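Local structure of UL37 (Suid herpesvirus 1, 4K70) at residues P90-L95 and E129-F134; A162-R167 and D179-V184; A47-L52 and E70-L75. The protein probably helps control viral trafficking as an inner tegument protein, of which this chain is the N-terminal half. All coordinates share one frame; numbering follows the deposited sequence.

Interaction 1 (P90-L95 and E129-F134); sequences PLLELL and EWCAAF. With NA (sodium ion), chain Q.
Leu91 and Leu92 meet Cys131 without any ring between them, and the flat groups of the two segments stand around this contact. Trp130 NE1 is hydrogen-bonded to Leu163 O, and the indole packs edge-to-face with Phe168. The ring of Phe134 is stacked with Trp84. The carboxylate of Glu93 lies far from Cys131 and holds a sodium ion with both oxygens. OE1 of Glu93 is 2.5 Å from the sodium and OE2 is 2.8 Å from it. A water lies 2.4 Å from the same ion. The contact itself is small and apolar. The sulfur of Cys131 sits between two leucine methyls. CD1 of Leu91 reaches Cys131 SG at 3.9 Å. CD2 of Leu92 touches Cys131 CB at 3.7 Å and also lies against SG. With SG anti to the carbonyl carbon of Cys131 (chi1 -68°), the thiol reaches both leucines. This is helix-to-helix packing in an all-helical region, with helix 89-98 laid against helix 120-137. The backbones come closest at Leu92 and Cys131, with their CA atoms 7.8 Å apart. Leu91 and Cys131 are buried, while Leu92 is at the solvent-exposed margin. The CA-CB bond of Leu92 does not aim at the other helix, but the end of its side chain bends nearer. Leu91 also packs on Pro39 of helix 39-60 and on Phe176 of helix 175-188, and lies close to His82, which has been seen to bind calcium in a crystal structure of this protein but has none bound in this chain.

Interaction 2 (A162-R167 and D179-V184); sequences ALVQPR and DGLRYV
Leu163 packs on Leu181 and Val184, and Val164 on Leu181; this apolar cluster is the tight part of the contact. Leu181 offers both methyls. Its CD1 is 3.8 Å from Val164 CG1. Its CD2 lies against the same Val164 methyl and is 4.0 Å from Leu163 CB. Leu163 and Leu181 run past each other in opposite directions, so each packs along the flank of the other. Beyond Leu181, CD1 of Leu163 reaches Val184 CG2 at 3.9 Å. CG of Leu163 is anti to its carbonyl carbon (chi1 -58°), and the extended side chain carries CD1 out to the helix. Residues 162-167, a connection with short 3-10 turns between helices 156-159 and 175-188, pack on the second helix. The CA atoms of Leu163 and Leu181 are 7.9 Å apart. Gln165, Pro166 and Arg167 do not touch residues 179-184. Pro166 and Arg167 are exposed, and Arg167 is salt-bridged to Glu129 of helix 120-137. Gln165 instead folds back within the loop. Its NE2 donates to Ala162 O at 2.9 Å with an N-H...O angle of 165°. The acceptor lies in the amide plane of Gln165, and the bond uses a lone pair in the carbonyl plane of Ala162. On the helix, Arg182 is exposed and forms a salt bridge with Asp393. Phe134 of helix 120-137 packs on Val184. Asp179, at the start of the helical segment, has been seen to bind calcium in a crystal structure of this protein; none is bound to it in this chain.

Interaction 3 (A47-L52 and E70-L75); sequences ARALRL and ENLAGL
Leu72 points end-on at the backbone of Ala49 and Leu50, and one methyl, CD2, makes nearly the whole contact. That methyl is 3.6 Å from Leu50 N. It also lies 3.8 Å from Ala49 C, so it rests on the peptide link between the two residues. The methyl group of Ala49 stands beside it, with CB 4.0 Å from Leu72 CD2. Leu50 CB approaches the same methyl, Leu72 CD2, to 4.1 Å. The side chains of Leu50 and Leu72 meet at a slant. Leu50 brings its end nearer, although its CA-CB bond is not aimed at the other helix. CG of Leu72 lies opposite its own backbone N (chi1 -166°), which sends the side chain out towards helix 39-60. The short Ala49 side chain is consistent with the close approach of Leu72 CD2 to the backbone. The motif is packing between consecutive helices: helix 39-60 is followed by helix 63-78 after a short link. The CA atoms of Leu50 and Leu72 are 7.1 Å apart at the closest point. All three touching residues are buried. The contact lies away from the known calcium sites, though a bound sodium ion is about 8 Å from the Leu50 side chain. Met5 and Val9 of helix 4-12 also pack on Ala49, and Phe30 of helix 20-32 packs on Leu72. Arg51 forms salt bridges with Asp102 and Glu109. Glu70 is buried, and its two carboxylate oxygens pair with different arginines, OE1 with Arg457 and OE2 with Arg113, which probably balances its charge.

In the fold
The contacts follow one another along the chain: interaction 3 closes first, then interaction 1, then interaction 2. All lie in a part of the UL37 protein built of helices and loops without strands. Interactions 1 and 2 are neighbours, with centres about 12 Å apart. They touch directly: Ala133 CB of helix 120-137 is 3.5 Å from Leu163 CD2 in the loop of interaction 2. Interaction 3 stands apart, its centre about 18 Å from that of interaction 1 and about 25 Å from that of interaction 2. Helix 39-60 links interactions 3 and 1, since it carries Leu50 and its Pro39 packs on Leu91. Interactions 1 and 3 pair helices, while interaction 2 sets residues 162-167 on helix 175-188.

Interaction 1 (P90-L95 and E129-F134)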
loop_
_atom_site.group_PDB
_atom_site.type_symbol
_atom_site.label_atom_id
_atom_site.label_comp_id
_atom_site.label_asym_id
_atom_site.label_seq_id
_atom_site.Cartn_x
_atom_site.Cartn_y
_atom_site.Cartn_z
ATOM N N PRO A 90 7.149 18.412 -10.773
ATOM C CA PRO A 90 6.406 18.546 -12.029
ATOM C C PRO A 90 4.938 18.931 -11.823
ATOM O O PRO A 90 4.364 19.601 -12.688
ATOM C CB PRO A 90 6.490 17.144 -12.635
ATOM C CG PRO A 90 7.695 16.520 -11.999
ATOM C CD PRO A 90 7.699 17.057 -10.603
ATOM N N LEU A 91 4.334 18.488 -10.718
ATOM C CA LEU A 91 2.966 18.872 -10.404
ATOM C C LEU A 91 2.901 20.322 -10.012
ATOM O O LEU A 91 2.018 21.052 -10.454
ATOM C CB LEU A 91 2.392 18.038 -9.254
ATOM C CG LEU A 91 2.059 16.603 -9.609
ATOM C CD1 LEU A 91 1.258 15.966 -8.466
ATOM C CD2 LEU A 91 1.286 16.568 -10.927
ATOM N N LEU A 92 3.814 20.729 -9.138
ATOM C CA LEU A 92 3.869 22.112 -8.712
ATOM C C LEU A 92 4.121 23.015 -9.916
ATOM O O LEU A 92 3.626 24.138 -9.977
ATOM C CB LEU A 92 4.972 22.309 -7.675
ATOM C CG LEU A 92 4.846 21.445 -6.419
ATOM C CD1 LEU A 92 5.843 21.883 -5.358
ATOM C CD2 LEU A 92 3.431 21.482 -5.881
ATOM N N GLU A 93 4.902 22.522 -10.870
ATOM C CA GLU A 93 5.241 23.330 -12.041
ATOM C C GLU A 93 4.007 23.543 -12.916
ATOM O O GLU A 93 3.807 24.616 -13.472
ATOM C CB GLU A 93 6.385 22.689 -12.836
ATOM C CG GLU A 93 7.075 23.648 -13.784
ATOM C CD GLU A 93 8.190 22.983 -14.576
ATOM O OE1 GLU A 93 8.677 23.609 -15.545
ATOM O OE2 GLU A 93 8.572 21.839 -14.236
ATOM N N LEU A 94 3.172 22.515 -13.018
ATOM C CA LEU A 94 1.922 22.613 -13.748
ATOM C C LEU A 94 0.949 23.547 -13.016
ATOM O O LEU A 94 0.278 24.376 -13.641
ATOM C CB LEU A 94 1.304 21.227 -13.909
ATOM C CG LEU A 94 -0.165 21.208 -14.309
ATOM C CD1 LEU A 94 -0.337 21.855 -15.662
ATOM C CD2 LEU A 94 -0.683 19.781 -14.310
ATOM N N LEU A 95 0.872 23.419 -11.692
ATOM C CA LEU A 95 0.026 24.323 -10.898
ATOM C C LEU A 95 0.427 25.785 -11.071
ATOM O O LEU A 95 -0.435 26.660 -11.135
ATOM C CB LEU A 95 0.076 23.965 -9.417
ATOM C CG LEU A 95 -0.536 22.621 -9.047
ATOM C CD1 LEU A 95 -0.449 22.441 -7.544
ATOM C CD2 LEU A 95 -1.961 22.541 -9.547
ATOM N N GLU A 129 -1.058 22.054 -1.209
ATOM C CA GLU A 129 -1.134 21.494 0.138
ATOM C C GLU A 129 -0.999 19.990 0.121
ATOM O O GLU A 129 -0.272 19.421 0.929
ATOM C CB GLU A 129 -2.457 21.863 0.812
ATOM C CG GLU A 129 -2.627 23.346 1.038
ATOM C CD GLU A 129 -3.942 23.665 1.731
ATOM O OE1 GLU A 129 -4.528 22.742 2.342
ATOM O OE2 GLU A 129 -4.381 24.823 1.666
ATOM N N TRP A 130 -1.699 19.350 -0.810
ATOM C CA TRP A 130 -1.626 17.903 -0.945
ATOM C C TRP A 130 -0.187 17.447 -1.245
ATOM O O TRP A 130 0.317 16.508 -0.614
ATOM C CB TRP A 130 -2.614 17.421 -2.011
ATOM C CG TRP A 130 -2.814 15.930 -2.031
ATOM C CD1 TRP A 130 -3.805 15.228 -1.405
ATOM C CD2 TRP A 130 -2.005 14.960 -2.719
ATOM N NE1 TRP A 130 -3.662 13.885 -1.667
ATOM C CE2 TRP A 130 -2.566 13.696 -2.462
ATOM C CE3 TRP A 130 -0.866 15.044 -3.526
ATOM C CZ2 TRP A 130 -2.017 12.512 -2.984
ATOM C CZ3 TRP A 130 -0.323 13.868 -4.042
ATOM C CH2 TRP A 130 -0.902 12.624 -3.771
ATOM N N CYS A 131 0.487 18.121 -2.182
ATOM C CA CYS A 131 1.899 17.815 -2.470
ATOM C C CYS A 131 2.798 18.009 -1.248
ATOM O O CYS A 131 3.735 17.250 -1.048
ATOM C CB CYS A 131 2.446 18.646 -3.654
ATOM S SG CYS A 131 1.719 18.202 -5.256
ATOM N N ALA A 132 2.517 19.023 -0.434
ATOM C CA ALA A 132 3.298 19.227 0.780
ATOM C C ALA A 132 3.103 18.041 1.722
ATOM O O ALA A 132 4.057 17.569 2.349
ATOM C CB ALA A 132 2.899 20.534 1.469
ATOM N N ALA A 133 1.867 17.556 1.809
ATOM C CA ALA A 133 1.569 16.382 2.620
ATOM C C ALA A 133 2.259 15.145 2.046
ATOM O O ALA A 133 2.764 14.294 2.789
ATOM C CB ALA A 133 0.061 16.156 2.693
ATOM N N PHE A 134 2.252 15.034 0.724
ATOM C CA PHE A 134 2.894 13.901 0.066
ATOM C C PHE A 134 4.356 13.877 0.485
ATOM O O PHE A 134 4.843 12.865 0.978
ATOM C CB PHE A 134 2.749 14.005 -1.451
ATOM C CG PHE A 134 3.503 12.954 -2.218
ATOM C CD1 PHE A 134 4.814 13.173 -2.607
ATOM C CD2 PHE A 134 2.894 11.750 -2.559
ATOM C CE1 PHE A 134 5.512 12.204 -3.320
ATOM C CE2 PHE A 134 3.577 10.779 -3.268
ATOM C CZ PHE A 134 4.888 11.007 -3.652
HETATM NA NA NA Q . 10.592 22.139 -16.084
HETATM O O HOH W 1 10.050 19.952 -16.881
#

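Interaction 2 (A162-R167 and D179-V184)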
loop_
_atom_site.group_PDB
_atom_site.type_symbol
_atom_site.label_atom_id
_atom_site.label_comp_id
_atom_site.label_asym_id
_atom_site.label_seq_id
_atom_site.Cartn_x
_atom_site.Cartn_y
_atom_site.Cartn_z
ATOM N N ALA A 162 -2.854 12.078 5.966
ATOM C CA ALA A 162 -3.038 13.471 5.537
ATOM C C ALA A 162 -3.530 13.591 4.092
ATOM O O ALA A 162 -4.163 14.577 3.721
ATOM C CB ALA A 162 -1.749 14.288 5.733
ATOM N N LEU A 163 -3.265 12.567 3.294
ATOM C CA LEU A 163 -3.510 12.606 1.857
ATOM C C LEU A 163 -4.955 12.319 1.480
ATOM O O LEU A 163 -5.361 12.628 0.360
ATOM C CB LEU A 163 -2.581 11.587 1.146
ATOM C CG LEU A 163 -1.083 11.799 1.369
ATOM C CD1 LEU A 163 -0.220 10.722 0.643
ATOM C CD2 LEU A 163 -0.686 13.181 0.923
ATOM N N VAL A 164 -5.718 11.705 2.389
ATOM C CA VAL A 164 -7.117 11.359 2.115
ATOM C C VAL A 164 -8.094 11.979 3.142
ATOM O O VAL A 164 -9.216 11.501 3.319
ATOM C CB VAL A 164 -7.336 9.837 1.989
ATOM C CG1 VAL A 164 -6.407 9.233 0.874
ATOM C CG2 VAL A 164 -7.095 9.126 3.314
ATOM N N GLN A 165 -7.652 13.030 3.822
ATOM C CA GLN A 165 -8.530 13.776 4.730
ATOM C C GLN A 165 -9.606 14.522 3.942
ATOM O O GLN A 165 -9.431 14.798 2.759
ATOM C CB GLN A 165 -7.729 14.759 5.583
ATOM C CG GLN A 165 -6.998 15.849 4.775
ATOM C CD GLN A 165 -6.188 16.750 5.679
ATOM O OE1 GLN A 165 -6.742 17.570 6.409
ATOM N NE2 GLN A 165 -4.870 16.585 5.656
ATOM N N PRO A 166 -10.724 14.865 4.608
ATOM C CA PRO A 166 -11.889 15.450 3.931
ATOM C C PRO A 166 -11.584 16.741 3.158
ATOM O O PRO A 166 -12.198 16.973 2.124
ATOM C CB PRO A 166 -12.863 15.731 5.086
ATOM C CG PRO A 166 -12.506 14.679 6.124
ATOM C CD PRO A 166 -10.991 14.574 6.027
ATOM N N ARG A 167 -10.662 17.560 3.632
ATOM C CA ARG A 167 -10.355 18.784 2.888
ATOM C C ARG A 167 -9.810 18.466 1.491
ATOM O O ARG A 167 -9.865 19.307 0.584
ATOM C CB ARG A 167 -9.394 19.684 3.661
ATOM C CG ARG A 167 -7.982 19.201 3.668
ATOM C CD ARG A 167 -7.099 20.039 4.593
ATOM N NE ARG A 167 -7.404 21.468 4.537
ATOM C CZ ARG A 167 -7.138 22.261 3.508
ATOM N NH1 ARG A 167 -6.565 21.761 2.422
ATOM N NH2 ARG A 167 -7.451 23.555 3.559
ATOM N N ASP A 179 -2.581 7.295 -7.835
ATOM C CA ASP A 179 -1.226 6.864 -8.167
ATOM C C ASP A 179 -0.262 7.208 -7.038
ATOM O O ASP A 179 0.634 6.427 -6.730
ATOM C CB ASP A 179 -0.734 7.509 -9.475
ATOM C CG ASP A 179 -1.436 6.951 -10.710
ATOM O OD1 ASP A 179 -2.027 5.851 -10.617
ATOM O OD2 ASP A 179 -1.405 7.619 -11.769
ATOM N N GLY A 180 -0.439 8.379 -6.426
ATOM C CA GLY A 180 0.447 8.815 -5.354
ATOM C C GLY A 180 0.294 7.951 -4.110
ATOM O O GLY A 180 1.268 7.669 -3.406
ATOM N N LEU A 181 -0.940 7.555 -3.811
ATOM C CA LEU A 181 -1.202 6.625 -2.698
ATOM C C LEU A 181 -0.485 5.283 -2.895
ATOM O O LEU A 181 0.112 4.729 -1.965
ATOM C CB LEU A 181 -2.699 6.382 -2.570
ATOM C CG LEU A 181 -3.526 7.603 -2.147
ATOM C CD1 LEU A 181 -5.007 7.278 -2.113
ATOM C CD2 LEU A 181 -3.052 8.120 -0.784
ATOM N N ARG A 182 -0.563 4.756 -4.108
ATOM C CA ARG A 182 0.189 3.547 -4.467
ATOM C C ARG A 182 1.685 3.702 -4.213
ATOM O O ARG A 182 2.341 2.807 -3.669
ATOM C CB ARG A 182 -0.049 3.192 -5.932
ATOM C CG ARG A 182 0.822 2.036 -6.455
ATOM C CD ARG A 182 0.533 1.805 -7.928
ATOM N NE ARG A 182 1.650 1.202 -8.651
ATOM C CZ ARG A 182 1.749 -0.091 -8.950
ATOM N NH1 ARG A 182 0.796 -0.938 -8.573
ATOM N NH2 ARG A 182 2.810 -0.541 -9.617
ATOM N N TYR A 183 2.221 4.854 -4.603
ATOM C CA TYR A 183 3.634 5.142 -4.434
ATOM C C TYR A 183 4.029 5.221 -2.976
ATOM O O TYR A 183 5.077 4.710 -2.580
ATOM C CB TYR A 183 3.989 6.465 -5.133
ATOM C CG TYR A 183 5.474 6.748 -5.196
ATOM C CD1 TYR A 183 6.250 6.271 -6.262
ATOM C CD2 TYR A 183 6.111 7.478 -4.194
ATOM C CE1 TYR A 183 7.605 6.525 -6.331
ATOM C CE2 TYR A 183 7.478 7.733 -4.255
ATOM C CZ TYR A 183 8.215 7.258 -5.327
ATOM O OH TYR A 183 9.570 7.510 -5.401
ATOM N N VAL A 184 3.209 5.894 -2.169
ATOM C CA VAL A 184 3.528 6.056 -0.760
ATOM C C VAL A 184 3.549 4.714 -0.043
ATOM O O VAL A 184 4.448 4.445 0.749
ATOM C CB VAL A 184 2.512 6.984 -0.052
ATOM C CG1 VAL A 184 2.726 6.953 1.449
ATOM C CG2 VAL A 184 2.664 8.405 -0.580
#

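Interaction 3 (A47-L52 and E70-L75)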
loop_
_atom_site.group_PDB
_atom_site.type_symbol
_atom_site.label_atom_id
_atom_site.label_comp_id
_atom_site.label_asym_id
_atom_site.label_seq_id
_atom_site.Cartn_x
_atom_site.Cartn_y
_atom_site.Cartn_z
ATOM N N ALA A 47 -2.856 27.226 -21.388
ATOM C CA ALA A 47 -3.223 28.605 -21.710
ATOM C C ALA A 47 -4.175 28.663 -22.904
ATOM O O ALA A 47 -5.179 29.382 -22.874
ATOM C CB ALA A 47 -1.983 29.440 -21.952
ATOM N N ARG A 48 -3.865 27.883 -23.938
ATOM C CA ARG A 48 -4.718 27.762 -25.117
ATOM C C ARG A 48 -6.062 27.145 -24.758
ATOM O O ARG A 48 -7.105 27.608 -25.212
ATOM C CB ARG A 48 -4.046 26.886 -26.190
ATOM C CG ARG A 48 -2.725 27.416 -26.742
ATOM C CD ARG A 48 -1.912 26.284 -27.412
ATOM N NE ARG A 48 -2.620 25.699 -28.553
ATOM C CZ ARG A 48 -2.269 24.567 -29.167
ATOM N NH1 ARG A 48 -1.215 23.872 -28.753
ATOM N NH2 ARG A 48 -2.982 24.126 -30.197
ATOM N N ALA A 49 -6.045 26.074 -23.969
ATOM C CA ALA A 49 -7.296 25.443 -23.569
ATOM C C ALA A 49 -8.164 26.425 -22.779
ATOM O O ALA A 49 -9.349 26.573 -23.053
ATOM C CB ALA A 49 -7.046 24.168 -22.767
ATOM N N LEU A 50 -7.570 27.109 -21.810
ATOM C CA LEU A 50 -8.334 28.046 -20.997
ATOM C C LEU A 50 -8.883 29.192 -21.849
ATOM O O LEU A 50 -10.041 29.587 -21.706
ATOM C CB LEU A 50 -7.474 28.611 -19.866
ATOM C CG LEU A 50 -8.270 29.600 -19.023
ATOM C CD1 LEU A 50 -9.294 28.841 -18.157
ATOM C CD2 LEU A 50 -7.347 30.474 -18.190
ATOM N N ARG A 51 -8.039 29.724 -22.726
ATOM C CA ARG A 51 -8.427 30.813 -23.618
ATOM C C ARG A 51 -9.572 30.413 -24.537
ATOM O O ARG A 51 -10.497 31.184 -24.752
ATOM C CB ARG A 51 -7.225 31.277 -24.442
ATOM C CG ARG A 51 -6.360 32.271 -23.724
ATOM C CD ARG A 51 -6.988 33.645 -23.786
ATOM N NE ARG A 51 -6.345 34.592 -22.883
ATOM C CZ ARG A 51 -6.799 35.820 -22.669
ATOM N NH1 ARG A 51 -7.890 36.229 -23.304
ATOM N NH2 ARG A 51 -6.170 36.638 -21.829
ATOM N N LEU A 52 -9.511 29.199 -25.068
ATOM C CA LEU A 52 -10.556 28.686 -25.948
ATOM C C LEU A 52 -11.876 28.438 -25.217
ATOM O O LEU A 52 -12.967 28.605 -25.781
ATOM C CB LEU A 52 -10.083 27.388 -26.614
ATOM C CG LEU A 52 -9.031 27.543 -27.710
ATOM C CD1 LEU A 52 -8.398 26.200 -27.998
ATOM C CD2 LEU A 52 -9.676 28.104 -28.959
ATOM N N GLU A 70 -14.603 27.718 -15.996
ATOM C CA GLU A 70 -14.459 27.903 -14.557
ATOM C C GLU A 70 -13.876 26.678 -13.819
ATOM O O GLU A 70 -13.195 26.834 -12.793
ATOM C CB GLU A 70 -15.798 28.323 -13.938
ATOM C CG GLU A 70 -16.140 29.800 -14.177
ATOM C CD GLU A 70 -17.393 30.264 -13.424
ATOM O OE1 GLU A 70 -18.335 29.463 -13.258
ATOM O OE2 GLU A 70 -17.425 31.443 -13.005
ATOM N N ASN A 71 -14.136 25.476 -14.334
ATOM C CA ASN A 71 -13.653 24.248 -13.685
ATOM C C ASN A 71 -12.600 23.443 -14.462
ATOM O O ASN A 71 -12.300 22.286 -14.122
ATOM C CB ASN A 71 -14.836 23.354 -13.334
ATOM C CG ASN A 71 -15.854 24.063 -12.471
ATOM O OD1 ASN A 71 -15.749 24.076 -11.243
ATOM N ND2 ASN A 71 -16.845 24.674 -13.114
ATOM N N LEU A 72 -12.020 24.074 -15.478
ATOM C CA LEU A 72 -11.014 23.446 -16.319
ATOM C C LEU A 72 -9.812 22.958 -15.520
ATOM O O LEU A 72 -9.252 21.905 -15.814
ATOM C CB LEU A 72 -10.555 24.422 -17.413
ATOM C CG LEU A 72 -9.761 23.775 -18.539
ATOM C CD1 LEU A 72 -10.676 22.864 -19.340
ATOM C CD2 LEU A 72 -9.135 24.843 -19.417
ATOM N N ALA A 73 -9.400 23.725 -14.521
ATOM C CA ALA A 73 -8.255 23.307 -13.720
ATOM C C ALA A 73 -8.483 21.906 -13.109
ATOM O O ALA A 73 -7.638 21.017 -13.222
ATOM C CB ALA A 73 -7.951 24.332 -12.648
ATOM N N GLY A 74 -9.640 21.705 -12.495
ATOM C CA GLY A 74 -9.957 20.433 -11.870
ATOM C C GLY A 74 -10.186 19.323 -12.876
ATOM O O GLY A 74 -9.707 18.201 -12.698
ATOM N N LEU A 75 -10.914 19.637 -13.938
ATOM C CA LEU A 75 -11.186 18.666 -14.986
ATOM C C LEU A 75 -9.896 18.189 -15.643
ATOM O O LEU A 75 -9.781 17.021 -15.982
ATOM C CB LEU A 75 -12.111 19.263 -16.050
ATOM C CG LEU A 75 -13.538 19.597 -15.605
ATOM C CD1 LEU A 75 -14.290 20.326 -16.723
ATOM C CD2 LEU A 75 -14.266 18.321 -15.185
#